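Local atomic coordinates of hydrogenase expression/formation protein HypE (Desulfovibrio vulgaris subsp. vulgaris, PDB entry 2Z1U), a protein that binds ATP and magnesium and, as a HypE-family protein, probably takes part in hydrogenase maturation. Residues V82-A87 with L218-R223. Numbering follows the deposited sequence.
With MG (magnesium ion), chain C; ATP (adenosine-5'-triphosphate), chain D.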
loop_
_atom_site.group_PDB
_atom_site.type_symbol
_atom_site.label_atom_id
_atom_site.label_comp_id
_atom_site.label_asym_id
_atom_site.label_seq_id
_atom_site.Cartn_x
_atom_site.Cartn_y
_atom_site.Cartn_z
ATOM N N VAL A 82 4.403 -11.487 4.120
ATOM C CA VAL A 82 3.767 -11.680 5.429
ATOM C C VAL A 82 4.140 -13.049 6.028
ATOM O O VAL A 82 4.478 -13.138 7.217
ATOM C CB VAL A 82 2.243 -11.514 5.347
ATOM C CG1 VAL A 82 1.571 -11.961 6.669
ATOM C CG2 VAL A 82 1.873 -10.047 5.009
ATOM N N SER A 83 4.090 -14.096 5.200
ATOM C CA SER A 83 4.467 -15.465 5.607
ATOM C C SER A 83 5.895 -15.600 6.126
ATOM O O SER A 83 6.159 -16.427 7.013
ATOM C CB SER A 83 4.237 -16.482 4.472
ATOM O OG SER A 83 2.853 -16.548 4.097
ATOM N N MET A 84 6.815 -14.800 5.576
ATOM C CA MET A 84 8.238 -14.869 5.981
ATOM C C MET A 84 8.472 -14.580 7.464
ATOM O O MET A 84 9.478 -15.000 8.016
ATOM C CB MET A 84 9.109 -13.945 5.116
ATOM C CG MET A 84 9.084 -14.219 3.610
ATOM S SD MET A 84 9.550 -15.900 3.114
ATOM C CE MET A 84 7.983 -16.794 3.175
ATOM N N LEU A 85 7.554 -13.855 8.103
ATOM C CA LEU A 85 7.629 -13.639 9.545
ATOM C C LEU A 85 6.904 -14.729 10.340
ATOM O O LEU A 85 6.549 -14.521 11.500
ATOM C CB LEU A 85 7.064 -12.266 9.911
ATOM C CG LEU A 85 7.952 -11.400 10.809
ATOM C CD1 LEU A 85 9.215 -10.957 10.051
ATOM C CD2 LEU A 85 7.178 -10.189 11.334
ATOM N N GLY A 86 6.687 -15.892 9.725
ATOM C CA GLY A 86 6.072 -17.017 10.424
ATOM C C GLY A 86 4.641 -16.690 10.795
ATOM O O GLY A 86 4.163 -17.090 11.859
ATOM N N ALA A 87 3.964 -15.955 9.912
ATOM C CA ALA A 87 2.594 -15.514 10.136
ATOM C C ALA A 87 1.620 -16.105 9.123
ATOM O O ALA A 87 2.018 -16.536 8.040
ATOM C CB ALA A 87 2.516 -13.990 10.122
ATOM N N LEU A 218 13.159 -17.158 7.371
ATOM C CA LEU A 218 12.476 -17.347 6.099
ATOM C C LEU A 218 12.661 -16.066 5.304
ATOM O O LEU A 218 12.545 -14.969 5.858
ATOM C CB LEU A 218 10.966 -17.609 6.305
ATOM C CG LEU A 218 10.496 -18.844 7.087
ATOM C CD1 LEU A 218 8.992 -18.740 7.443
ATOM C CD2 LEU A 218 10.790 -20.155 6.349
ATOM N N ARG A 219 12.974 -16.196 4.020
ATOM C CA ARG A 219 13.008 -15.023 3.134
ATOM C C ARG A 219 12.752 -15.463 1.696
ATOM O O ARG A 219 13.158 -16.557 1.296
ATOM C CB ARG A 219 14.342 -14.247 3.249
ATOM C CG ARG A 219 14.338 -12.922 2.465
ATOM C CD ARG A 219 15.193 -11.879 3.110
ATOM N NE ARG A 219 14.719 -11.487 4.442
ATOM C CZ ARG A 219 15.453 -10.777 5.300
ATOM N NH1 ARG A 219 16.669 -10.368 4.947
ATOM N NH2 ARG A 219 14.979 -10.453 6.498
ATOM N N ASP A 220 12.128 -14.585 0.914
ATOM C CA ASP A 220 11.851 -14.880 -0.487
ATOM C C ASP A 220 12.899 -14.187 -1.367
ATOM O O ASP A 220 13.061 -12.968 -1.306
ATOM C CB ASP A 220 10.421 -14.442 -0.849
ATOM C CG ASP A 220 10.153 -13.025 -0.483
ATOM O OD1 ASP A 220 10.756 -12.512 0.490
ATOM O OD2 ASP A 220 9.364 -12.388 -1.183
ATOM N N PRO A 221 13.671 -14.975 -2.146
ATOM C CA PRO A 221 14.715 -14.356 -2.998
ATOM C C PRO A 221 14.142 -13.677 -4.237
ATOM O O PRO A 221 14.171 -14.246 -5.344
ATOM C CB PRO A 221 15.623 -15.536 -3.368
ATOM C CG PRO A 221 14.689 -16.751 -3.323
ATOM C CD PRO A 221 13.635 -16.444 -2.268
ATOM N N THR A 222 13.626 -12.465 -4.030
ATOM C CA THR A 222 13.035 -11.664 -5.086
ATOM C C THR A 222 14.136 -10.816 -5.728
ATOM O O THR A 222 15.035 -11.377 -6.325
ATOM C CB THR A 222 11.802 -10.834 -4.585
ATOM O OG1 THR A 222 12.162 -10.024 -3.456
ATOM C CG2 THR A 222 10.683 -11.750 -4.182
ATOM N N ARG A 223 14.085 -9.486 -5.619
ATOM C CA ARG A 223 15.089 -8.654 -6.294
ATOM C C ARG A 223 16.459 -8.951 -5.750
ATOM O O ARG A 223 16.642 -9.023 -4.539
ATOM C CB ARG A 223 14.796 -7.164 -6.153
ATOM C CG ARG A 223 13.645 -6.710 -7.002
ATOM C CD ARG A 223 12.732 -5.844 -6.132
ATOM N NE ARG A 223 13.164 -4.485 -6.214
ATOM C CZ ARG A 223 12.926 -3.521 -5.328
ATOM N NH1 ARG A 223 12.265 -3.727 -4.197
ATOM N NH2 ARG A 223 13.410 -2.329 -5.589
HETATM MG MG MG C . 10.627 -10.646 0.739
HETATM P PG ATP D . 11.290 -7.026 -2.885
HETATM O O1G ATP D . 10.611 -5.645 -2.816
HETATM O O2G ATP D . 12.562 -6.982 -3.675
HETATM O O3G ATP D . 10.362 -8.165 -3.280
HETATM P PB ATP D . 11.154 -7.368 0.004
HETATM O O1B ATP D . 9.812 -6.640 -0.211
HETATM O O2B ATP D . 11.140 -8.662 0.759
HETATM O O3B ATP D . 11.852 -7.458 -1.436
HETATM P PA ATP D . 12.512 -4.893 0.383
HETATM O O1A ATP D . 13.851 -5.011 -0.340
HETATM O O2A ATP D . 11.464 -4.204 -0.446
HETATM O O3A ATP D . 12.072 -6.387 0.890
HETATM O "O5'" ATP D . 12.664 -4.225 1.798
HETATM C "C5'" ATP D . 13.795 -4.474 2.645
HETATM C "C4'" ATP D . 13.506 -3.802 3.971
HETATM O "O4'" ATP D . 13.533 -2.381 3.730
HETATM C "C3'" ATP D . 12.124 -4.130 4.510
HETATM O "O3'" ATP D . 12.218 -4.246 5.943
HETATM C "C2'" ATP D . 11.267 -2.909 4.161
HETATM O "O2'" ATP D . 10.269 -2.704 5.164
HETATM C "C1'" ATP D . 12.297 -1.762 4.142
HETATM N N9 ATP D . 11.976 -0.691 3.160
HETATM C C8 ATP D . 12.120 -0.734 1.828
HETATM N N7 ATP D . 11.740 0.441 1.273
HETATM C C5 ATP D . 11.313 1.214 2.288
HETATM C C6 ATP D . 10.759 2.584 2.416
HETATM N N6 ATP D . 10.564 3.329 1.307
HETATM N N1 ATP D . 10.462 3.019 3.636
HETATM C C2 ATP D . 10.629 2.295 4.760
HETATM N N3 ATP D . 11.143 1.043 4.706
HETATM C C4 ATP D . 11.488 0.486 3.516
HETATM O O HOH W 1 12.141 -14.125 8.480
HETATM O O HOH W 2 12.960 -10.474 -0.156
#
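A single water joins M84 and L218, giving one proton to M84 O and the other to L218 O, each at 2.8 Å. The bridge ties the turn at the C-terminal end of helix 70-83, in the N-terminal domain of this AIR synthase-related (PurM-like) fold, to strand 217-219 of the C-terminal domain, outermost in its sheet within the chain. The turn, type I from S83 to G86, is closed by G86 N bonding to S83 O. Against it lies L218: its CB sits 3.5 Å from M84 O, and CD1 reaches S83 O, while V205 of helix 202-212 packs on both M84 and L218. M84 bends at chi2 (-57°) and chi3 (88°), which lays its sulfur over the face of the R219-D220 peptide, SD 3.5 Å from R219 C. The amide of that peptide, D220 N, is buried and has no partner in the model. The M84 and D220 side chains cross at a slant, M84 CG 3.9 Å from D220 OD1. That same OD1 binds the magnesium at 1.9 Å, in a shell completed by ATP O2B, a water, D81 and D41 of the second subunit. The metal-bound water lies 2.7 Å from D220 O and probably donates to it, which would tie in the backbone as well. R219 forms salt bridges with E232 and with D41 of the second subunit. The chain then grips the gamma phosphate: T222 OG1 donates to ATP O3G at 2.6 Å, and R223 NH1 meets ATP O1G at 2.9 Å, near the guanidinium plane, with an N-H...O angle of 143°.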